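Local atomic coordinates of heme oxygenase 1 (Synechocystis sp., PDB entry 1WE1), a protein that probably cleaves the heme ring to biliverdin IXalpha with release of iron and carbon monoxide, a key step toward the chromophores of the photosynthetic antennae. Residues S99-R108 with D194-E205. Sequence-based numbering, arbitrary orientation.
With HEM (protoporphyrin IX containing Fe), chain H.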
ATOM      1  N   SER A  99      11.803   5.385  -6.522  1.00 42.56           N
ATOM      2  CA  SER A  99      13.064   4.722  -6.188  1.00 41.86           C
ATOM      3  C   SER A  99      13.197   3.387  -6.943  1.00 41.73           C
ATOM      4  O   SER A  99      12.245   2.919  -7.578  1.00 42.81           O
ATOM      5  CB  SER A  99      13.133   4.447  -4.693  1.00 40.23           C
ATOM      6  OG  SER A  99      12.294   3.358  -4.375  1.00 43.08           O
ATOM      7  N   ALA A 100      14.373   2.764  -6.862  1.00 40.19           N
ATOM      8  CA  ALA A 100      14.591   1.487  -7.540  1.00 38.45           C
ATOM      9  C   ALA A 100      13.619   0.419  -7.038  1.00 37.07           C
ATOM     10  O   ALA A 100      13.040  -0.301  -7.835  1.00 37.28           O
ATOM     11  CB  ALA A 100      16.035   1.012  -7.358  1.00 34.46           C
ATOM     12  N   ALA A 101      13.436   0.316  -5.726  1.00 37.96           N
ATOM     13  CA  ALA A 101      12.516  -0.682  -5.183  1.00 40.91           C
ATOM     14  C   ALA A 101      11.109  -0.378  -5.668  1.00 42.69           C
ATOM     15  O   ALA A 101      10.347  -1.283  -6.027  1.00 43.13           O
ATOM     16  CB  ALA A 101      12.546  -0.668  -3.677  1.00 41.33           C
ATOM     17  N   GLY A 102      10.772   0.906  -5.684  1.00 42.50           N
ATOM     18  CA  GLY A 102       9.457   1.301  -6.138  1.00 42.31           C
ATOM     19  C   GLY A 102       9.261   0.928  -7.592  1.00 42.29           C
ATOM     20  O   GLY A 102       8.174   0.530  -7.993  1.00 41.59           O
ATOM     21  N   GLN A 103      10.315   1.062  -8.392  1.00 42.72           N
ATOM     22  CA  GLN A 103      10.221   0.732  -9.810  1.00 41.32           C
ATOM     23  C   GLN A 103      10.042  -0.773  -9.972  1.00 40.61           C
ATOM     24  O   GLN A 103       9.255  -1.227 -10.808  1.00 40.60           O
ATOM     25  CB  GLN A 103      11.476   1.202 -10.553  1.00 41.15           C
ATOM     26  CG  GLN A 103      11.436   0.955 -12.058  1.00 43.40           C
ATOM     27  CD  GLN A 103      10.301   1.695 -12.752  1.00 48.00           C
ATOM     28  OE1 GLN A 103      10.303   2.927 -12.831  1.00 49.77           O
ATOM     29  NE2 GLN A 103       9.324   0.943 -13.259  1.00 47.80           N
ATOM     30  N   ALA A 104      10.773  -1.542  -9.170  1.00 37.55           N
ATOM     31  CA  ALA A 104      10.668  -2.992  -9.226  1.00 38.66           C
ATOM     32  C   ALA A 104       9.220  -3.369  -8.896  1.00 39.35           C
ATOM     33  O   ALA A 104       8.636  -4.255  -9.520  1.00 39.86           O
ATOM     34  CB  ALA A 104      11.635  -3.636  -8.226  1.00 34.62           C
ATOM     35  N   TYR A 105       8.646  -2.682  -7.915  1.00 39.48           N
ATOM     36  CA  TYR A 105       7.272  -2.934  -7.523  1.00 40.14           C
ATOM     37  C   TYR A 105       6.368  -2.722  -8.744  1.00 39.99           C
ATOM     38  O   TYR A 105       5.648  -3.629  -9.154  1.00 39.90           O
ATOM     39  CB  TYR A 105       6.865  -1.980  -6.398  1.00 39.40           C
ATOM     40  CG  TYR A 105       5.695  -2.454  -5.557  1.00 41.62           C
ATOM     41  CD1 TYR A 105       4.681  -3.258  -6.101  1.00 42.35           C
ATOM     42  CD2 TYR A 105       5.581  -2.073  -4.221  1.00 41.65           C
ATOM     43  CE1 TYR A 105       3.584  -3.666  -5.325  1.00 40.83           C
ATOM     44  CE2 TYR A 105       4.491  -2.471  -3.439  1.00 41.82           C
ATOM     45  CZ  TYR A 105       3.496  -3.264  -3.998  1.00 41.84           C
ATOM     46  OH  TYR A 105       2.411  -3.624  -3.226  1.00 42.20           O
ATOM     47  N   VAL A 106       6.417  -1.522  -9.317  1.00 39.23           N
ATOM     48  CA  VAL A 106       5.613  -1.175 -10.489  1.00 39.75           C
ATOM     49  C   VAL A 106       5.835  -2.173 -11.610  1.00 41.69           C
ATOM     50  O   VAL A 106       4.892  -2.557 -12.310  1.00 41.84           O
ATOM     51  CB  VAL A 106       5.978   0.239 -11.034  1.00 39.63           C
ATOM     52  CG1 VAL A 106       5.466   0.416 -12.463  1.00 37.58           C
ATOM     53  CG2 VAL A 106       5.400   1.299 -10.141  1.00 37.69           C
ATOM     54  N   ASP A 107       7.094  -2.565 -11.786  1.00 43.83           N
ATOM     55  CA  ASP A 107       7.479  -3.521 -12.824  1.00 45.32           C
ATOM     56  C   ASP A 107       6.751  -4.852 -12.656  1.00 45.32           C
ATOM     57  O   ASP A 107       6.241  -5.411 -13.626  1.00 44.54           O
ATOM     58  CB  ASP A 107       8.998  -3.744 -12.801  1.00 46.70           C
ATOM     59  CG  ASP A 107       9.778  -2.600 -13.448  1.00 48.58           C
ATOM     60  OD1 ASP A 107      11.018  -2.588 -13.328  1.00 48.89           O
ATOM     61  OD2 ASP A 107       9.162  -1.719 -14.085  1.00 50.06           O
ATOM     62  N   ARG A 108       6.696  -5.357 -11.427  1.00 45.57           N
ATOM     63  CA  ARG A 108       6.015  -6.614 -11.176  1.00 47.48           C
ATOM     64  C   ARG A 108       4.521  -6.529 -11.498  1.00 47.81           C
ATOM     65  O   ARG A 108       3.961  -7.444 -12.101  1.00 47.85           O
ATOM     66  CB  ARG A 108       6.196  -7.050  -9.722  1.00 47.59           C
ATOM     67  CG  ARG A 108       5.289  -8.223  -9.333  1.00 49.97           C
ATOM     68  CD  ARG A 108       5.579  -9.451 -10.186  1.00 51.36           C
ATOM     69  NE  ARG A 108       6.930  -9.932  -9.938  1.00 54.49           N
ATOM     70  CZ  ARG A 108       7.267 -10.764  -8.955  1.00 57.19           C
ATOM     71  NH1 ARG A 108       8.535 -11.128  -8.806  1.00 59.53           N
ATOM     72  NH2 ARG A 108       6.339 -11.266  -8.145  1.00 55.95           N
ATOM     73  N   ASP A 194       5.040 -12.037  -1.954  1.00 50.02           N
ATOM     74  CA  ASP A 194       6.026 -11.367  -2.792  1.00 51.60           C
ATOM     75  C   ASP A 194       5.820  -9.856  -2.655  1.00 50.01           C
ATOM     76  O   ASP A 194       6.774  -9.110  -2.420  1.00 49.65           O
ATOM     77  CB  ASP A 194       5.864 -11.772  -4.266  1.00 55.61           C
ATOM     78  CG  ASP A 194       6.669 -13.008  -4.634  1.00 59.64           C
ATOM     79  OD1 ASP A 194       6.488 -14.065  -3.993  1.00 63.65           O
ATOM     80  OD2 ASP A 194       7.489 -12.924  -5.575  1.00 64.23           O
ATOM     81  N   ALA A 195       4.569  -9.419  -2.802  1.00 45.93           N
ATOM     82  CA  ALA A 195       4.235  -8.007  -2.696  1.00 44.38           C
ATOM     83  C   ALA A 195       4.666  -7.458  -1.343  1.00 42.61           C
ATOM     84  O   ALA A 195       5.225  -6.371  -1.266  1.00 42.93           O
ATOM     85  CB  ALA A 195       2.743  -7.800  -2.894  1.00 45.01           C
ATOM     86  N   PHE A 196       4.411  -8.204  -0.276  1.00 39.49           N
ATOM     87  CA  PHE A 196       4.815  -7.742   1.040  1.00 40.10           C
ATOM     88  C   PHE A 196       6.307  -7.420   1.025  1.00 40.72           C
ATOM     89  O   PHE A 196       6.729  -6.368   1.504  1.00 40.85           O
ATOM     90  CB  PHE A 196       4.563  -8.806   2.111  1.00 37.35           C
ATOM     91  CG  PHE A 196       3.259  -8.659   2.822  1.00 37.87           C
ATOM     92  CD1 PHE A 196       2.072  -9.088   2.233  1.00 39.08           C
ATOM     93  CD2 PHE A 196       3.210  -8.111   4.098  1.00 38.02           C
ATOM     94  CE1 PHE A 196       0.860  -8.972   2.909  1.00 38.00           C
ATOM     95  CE2 PHE A 196       1.999  -7.990   4.778  1.00 37.73           C
ATOM     96  CZ  PHE A 196       0.826  -8.423   4.179  1.00 37.21           C
ATOM     97  N   ALA A 197       7.101  -8.335   0.478  1.00 39.93           N
ATOM     98  CA  ALA A 197       8.537  -8.142   0.429  1.00 40.26           C
ATOM     99  C   ALA A 197       8.871  -6.868  -0.340  1.00 41.13           C
ATOM    100  O   ALA A 197       9.797  -6.149   0.019  1.00 42.49           O
ATOM    101  CB  ALA A 197       9.203  -9.339  -0.216  1.00 37.45           C
ATOM    102  N   MET A 198       8.113  -6.584  -1.391  1.00 40.57           N
ATOM    103  CA  MET A 198       8.359  -5.390  -2.183  1.00 41.86           C
ATOM    104  C   MET A 198       8.052  -4.092  -1.424  1.00 42.31           C
ATOM    105  O   MET A 198       8.667  -3.055  -1.669  1.00 39.73           O
ATOM    106  CB  MET A 198       7.563  -5.461  -3.477  1.00 42.16           C
ATOM    107  CG  MET A 198       8.068  -6.557  -4.375  1.00 46.07           C
ATOM    108  SD  MET A 198       7.306  -6.585  -5.992  1.00 51.62           S
ATOM    109  CE  MET A 198       5.872  -7.663  -5.678  1.00 50.84           C
ATOM    110  N   ASN A 199       7.097  -4.158  -0.504  1.00 41.72           N
ATOM    111  CA  ASN A 199       6.753  -3.001   0.301  1.00 42.39           C
ATOM    112  C   ASN A 199       7.885  -2.831   1.295  1.00 42.48           C
ATOM    113  O   ASN A 199       8.385  -1.731   1.519  1.00 43.14           O
ATOM    114  CB  ASN A 199       5.435  -3.244   1.039  1.00 40.85           C
ATOM    115  CG  ASN A 199       4.242  -3.002   0.164  1.00 40.07           C
ATOM    116  OD1 ASN A 199       3.835  -1.867  -0.029  1.00 43.56           O
ATOM    117  ND2 ASN A 199       3.688  -4.062  -0.398  1.00 40.96           N
ATOM    118  N   MET A 200       8.297  -3.948   1.876  1.00 42.27           N
ATOM    119  CA  MET A 200       9.358  -3.942   2.852  1.00 41.56           C
ATOM    120  C   MET A 200      10.660  -3.398   2.279  1.00 43.23           C
ATOM    121  O   MET A 200      11.424  -2.746   2.989  1.00 44.05           O
ATOM    122  CB  MET A 200       9.557  -5.348   3.405  1.00 40.51           C
ATOM    123  CG  MET A 200       8.382  -5.848   4.218  1.00 39.50           C
ATOM    124  SD  MET A 200       8.818  -7.211   5.313  1.00 40.26           S
ATOM    125  CE  MET A 200       8.339  -8.640   4.302  1.00 37.51           C
ATOM    126  N   LYS A 201      10.915  -3.639   0.997  1.00 43.77           N
ATOM    127  CA  LYS A 201      12.145  -3.142   0.409  1.00 44.05           C
ATOM    128  C   LYS A 201      12.101  -1.616   0.259  1.00 43.34           C
ATOM    129  O   LYS A 201      13.126  -0.941   0.386  1.00 41.37           O
ATOM    130  CB  LYS A 201      12.423  -3.825  -0.936  1.00 46.53           C
ATOM    131  CG  LYS A 201      13.871  -3.642  -1.368  1.00 51.41           C
ATOM    132  CD  LYS A 201      14.299  -4.584  -2.478  1.00 56.30           C
ATOM    133  CE  LYS A 201      15.771  -4.345  -2.829  1.00 56.81           C
ATOM    134  NZ  LYS A 201      16.356  -5.439  -3.666  1.00 59.79           N
ATOM    135  N   MET A 202      10.916  -1.067  -0.003  1.00 42.43           N
ATOM    136  CA  MET A 202      10.785   0.380  -0.113  1.00 40.40           C
ATOM    137  C   MET A 202      11.091   1.021   1.253  1.00 40.63           C
ATOM    138  O   MET A 202      11.755   2.061   1.328  1.00 38.89           O
ATOM    139  CB  MET A 202       9.377   0.761  -0.572  1.00 37.11           C
ATOM    140  CG  MET A 202       9.102   0.429  -2.025  1.00 38.28           C
ATOM    141  SD  MET A 202       7.522   1.057  -2.678  1.00 43.45           S
ATOM    142  CE  MET A 202       6.342   0.153  -1.662  1.00 40.78           C
ATOM    143  N   PHE A 203      10.615   0.387   2.326  1.00 40.48           N
ATOM    144  CA  PHE A 203      10.834   0.887   3.682  1.00 40.44           C
ATOM    145  C   PHE A 203      12.314   0.885   4.034  1.00 42.77           C
ATOM    146  O   PHE A 203      12.836   1.858   4.586  1.00 42.91           O
ATOM    147  CB  PHE A 203      10.107   0.033   4.721  1.00 39.24           C
ATOM    148  CG  PHE A 203       8.616  -0.007   4.564  1.00 38.68           C
ATOM    149  CD1 PHE A 203       7.925   1.040   3.961  1.00 38.90           C
ATOM    150  CD2 PHE A 203       7.889  -1.082   5.082  1.00 39.58           C
ATOM    151  CE1 PHE A 203       6.525   1.019   3.877  1.00 41.43           C
ATOM    152  CE2 PHE A 203       6.487  -1.121   5.008  1.00 39.09           C
ATOM    153  CZ  PHE A 203       5.800  -0.070   4.405  1.00 40.12           C
ATOM    154  N   ASN A 204      12.986  -0.223   3.738  1.00 44.09           N
ATOM    155  CA  ASN A 204      14.412  -0.338   4.022  1.00 44.97           C
ATOM    156  C   ASN A 204      15.233   0.732   3.282  1.00 44.66           C
ATOM    157  O   ASN A 204      16.254   1.196   3.793  1.00 44.09           O
ATOM    158  CB  ASN A 204      14.913  -1.739   3.663  1.00 45.05           C
ATOM    159  CG  ASN A 204      14.490  -2.781   4.676  1.00 47.21           C
ATOM    160  OD1 ASN A 204      14.603  -2.565   5.888  1.00 47.17           O
ATOM    161  ND2 ASN A 204      14.010  -3.926   4.192  1.00 48.82           N
ATOM    162  N   GLU A 205      14.778   1.118   2.090  1.00 43.08           N
ATOM    163  CA  GLU A 205      15.452   2.148   1.299  1.00 43.47           C
ATOM    164  C   GLU A 205      15.459   3.479   2.048  1.00 43.39           C
ATOM    165  O   GLU A 205      16.288   4.352   1.787  1.00 44.20           O
ATOM    166  CB  GLU A 205      14.735   2.375  -0.031  1.00 41.26           C
ATOM    167  CG  GLU A 205      15.189   1.521  -1.177  1.00 44.18           C
ATOM    168  CD  GLU A 205      14.418   1.839  -2.446  1.00 47.95           C
ATOM    169  OE1 GLU A 205      14.829   1.379  -3.533  1.00 49.29           O
ATOM    170  OE2 GLU A 205      13.387   2.544  -2.353  1.00 49.12           O
TER
HETATM  171  CHA HEM H 300      -4.202  -6.211   8.300  1.00 50.55           C
HETATM  172  CHB HEM H 300      -1.273  -5.285   4.562  1.00 46.77           C
HETATM  173  CHC HEM H 300       1.797  -3.212   7.698  1.00 48.70           C
HETATM  174  CHD HEM H 300      -1.802  -2.832  10.848  1.00 51.06           C
HETATM  175  C1A HEM H 300      -3.635  -6.284   7.009  1.00 48.65           C
HETATM  176  C2A HEM H 300      -4.140  -7.055   5.883  1.00 48.54           C
HETATM  177  C3A HEM H 300      -3.284  -6.831   4.840  1.00 48.00           C
HETATM  178  C4A HEM H 300      -2.292  -5.860   5.325  1.00 47.97           C
HETATM  179  CMA HEM H 300      -3.316  -7.410   3.458  1.00 44.47           C
HETATM  180  CAA HEM H 300      -5.413  -7.887   5.870  1.00 46.32           C
HETATM  181  CBA HEM H 300      -5.320  -9.258   6.584  1.00 46.58           C
HETATM  182  CGA HEM H 300      -6.512 -10.025   6.541  1.00 47.74           C
HETATM  183  O1A HEM H 300      -6.537 -10.981   5.669  1.00 46.01           O
HETATM  184  O2A HEM H 300      -7.496  -9.812   7.277  1.00 47.50           O
HETATM  185  C1B HEM H 300      -0.136  -4.658   5.096  1.00 46.77           C
HETATM  186  C2B HEM H 300       1.080  -4.357   4.342  1.00 46.22           C
HETATM  187  C3B HEM H 300       1.922  -3.721   5.207  1.00 47.44           C
HETATM  188  C4B HEM H 300       1.246  -3.711   6.503  1.00 46.89           C
HETATM  189  CMB HEM H 300       1.284  -4.686   2.885  1.00 44.17           C
HETATM  190  CAB HEM H 300       3.269  -3.078   4.935  1.00 45.90           C
HETATM  191  CBB HEM H 300       4.376  -4.074   4.499  1.00 47.21           C
HETATM  192  C1C HEM H 300       1.074  -2.843   8.805  1.00 49.09           C
HETATM  193  C2C HEM H 300       1.546  -1.988   9.884  1.00 51.87           C
HETATM  194  C3C HEM H 300       0.615  -2.093  10.853  1.00 52.66           C
HETATM  195  C4C HEM H 300      -0.543  -2.732  10.269  1.00 50.91           C
HETATM  196  CMC HEM H 300       2.828  -1.179   9.851  1.00 48.94           C
HETATM  197  CAC HEM H 300       0.743  -1.647  12.311  1.00 52.37           C
HETATM  198  CBC HEM H 300       0.257  -0.181  12.490  1.00 54.90           C
HETATM  199  C1D HEM H 300      -2.821  -3.722  10.430  1.00 53.11           C
HETATM  200  C2D HEM H 300      -4.045  -3.980  11.184  1.00 52.48           C
HETATM  201  C3D HEM H 300      -4.737  -4.889  10.451  1.00 53.72           C
HETATM  202  C4D HEM H 300      -3.902  -5.231   9.273  1.00 50.68           C
HETATM  203  CMD HEM H 300      -4.354  -3.327  12.493  1.00 50.54           C
HETATM  204  CAD HEM H 300      -6.094  -5.506  10.697  1.00 56.87           C
HETATM  205  CBD HEM H 300      -5.995  -6.923  11.420  1.00 62.38           C
HETATM  206  CGD HEM H 300      -7.217  -7.636  11.406  1.00 67.00           C
HETATM  207  O1D HEM H 300      -7.940  -7.667  10.340  1.00 70.02           O
HETATM  208  O2D HEM H 300      -7.609  -8.255  12.437  1.00 67.47           O
HETATM  209  NA  HEM H 300      -2.505  -5.585   6.658  1.00 49.14           N
HETATM  210  NB  HEM H 300      -0.027  -4.252   6.407  1.00 46.81           N
HETATM  211  NC  HEM H 300      -0.247  -3.262   9.040  1.00 50.37           N
HETATM  212  ND  HEM H 300      -2.787  -4.468   9.254  1.00 50.15           N
HETATM  213 FE   HEM H 300      -1.398  -4.409   7.848  1.00 47.18          FE
HETATM  214  O   HOH W   1      10.018  -3.359  -4.103  1.00 37.54           O
HETATM  215  O   HOH W   2      -2.262  -3.004   7.125  1.00 47.27           O
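With CG swung opposite its backbone N (chi1 -158°), the Tyr105 ring reaches from helix 100-108 into a hole formed by Ala195, Met198, Asn199 and Met202, a knobs-into-holes fit. Met198 CB, placed by the backbone, lies over one ring face, 4.2 Å from the centroid, a CH-pi contact. Met202 comes to the ring edge, its CE 3.5 Å from Tyr105 CD2; both sulfurs make Met-aromatic contacts. The Asn199 amide stands perpendicular to the ring, and its ND2 donates to Tyr105 OH (3.1 Å) and to Ala195 O (2.9 Å), while CB meets HEM CBB at 3.7 Å. With an alanine here, Tyr105 OH would probably lose this donor and the phenol would be freer to turn. At the N-terminus of helix 100-108, Glu205 OE1 accepts from Ala101 N on its syn side (2.8 Å), tilted 28° out of the carboxylate plane. Ser99 OG, at the N-cap, accepts from Gly102 N and lies doubtfully close to Glu205 OE2. Two turns on, Arg108 NH2, paired more strongly with Glu191, makes a long salt bridge to Asp194 OD2 (3.3 Å). The helix axes run nearly antiparallel, 8.7 Å apart, and one water bridges Ala101 O and Met198 O. In this all-helical fold, helix 36-59 packs on Tyr105 and Met202, helix 120-146 on Tyr105, Arg108 and Met198, and Phe196 and Phe203 carry helix 182-205 onto the heme.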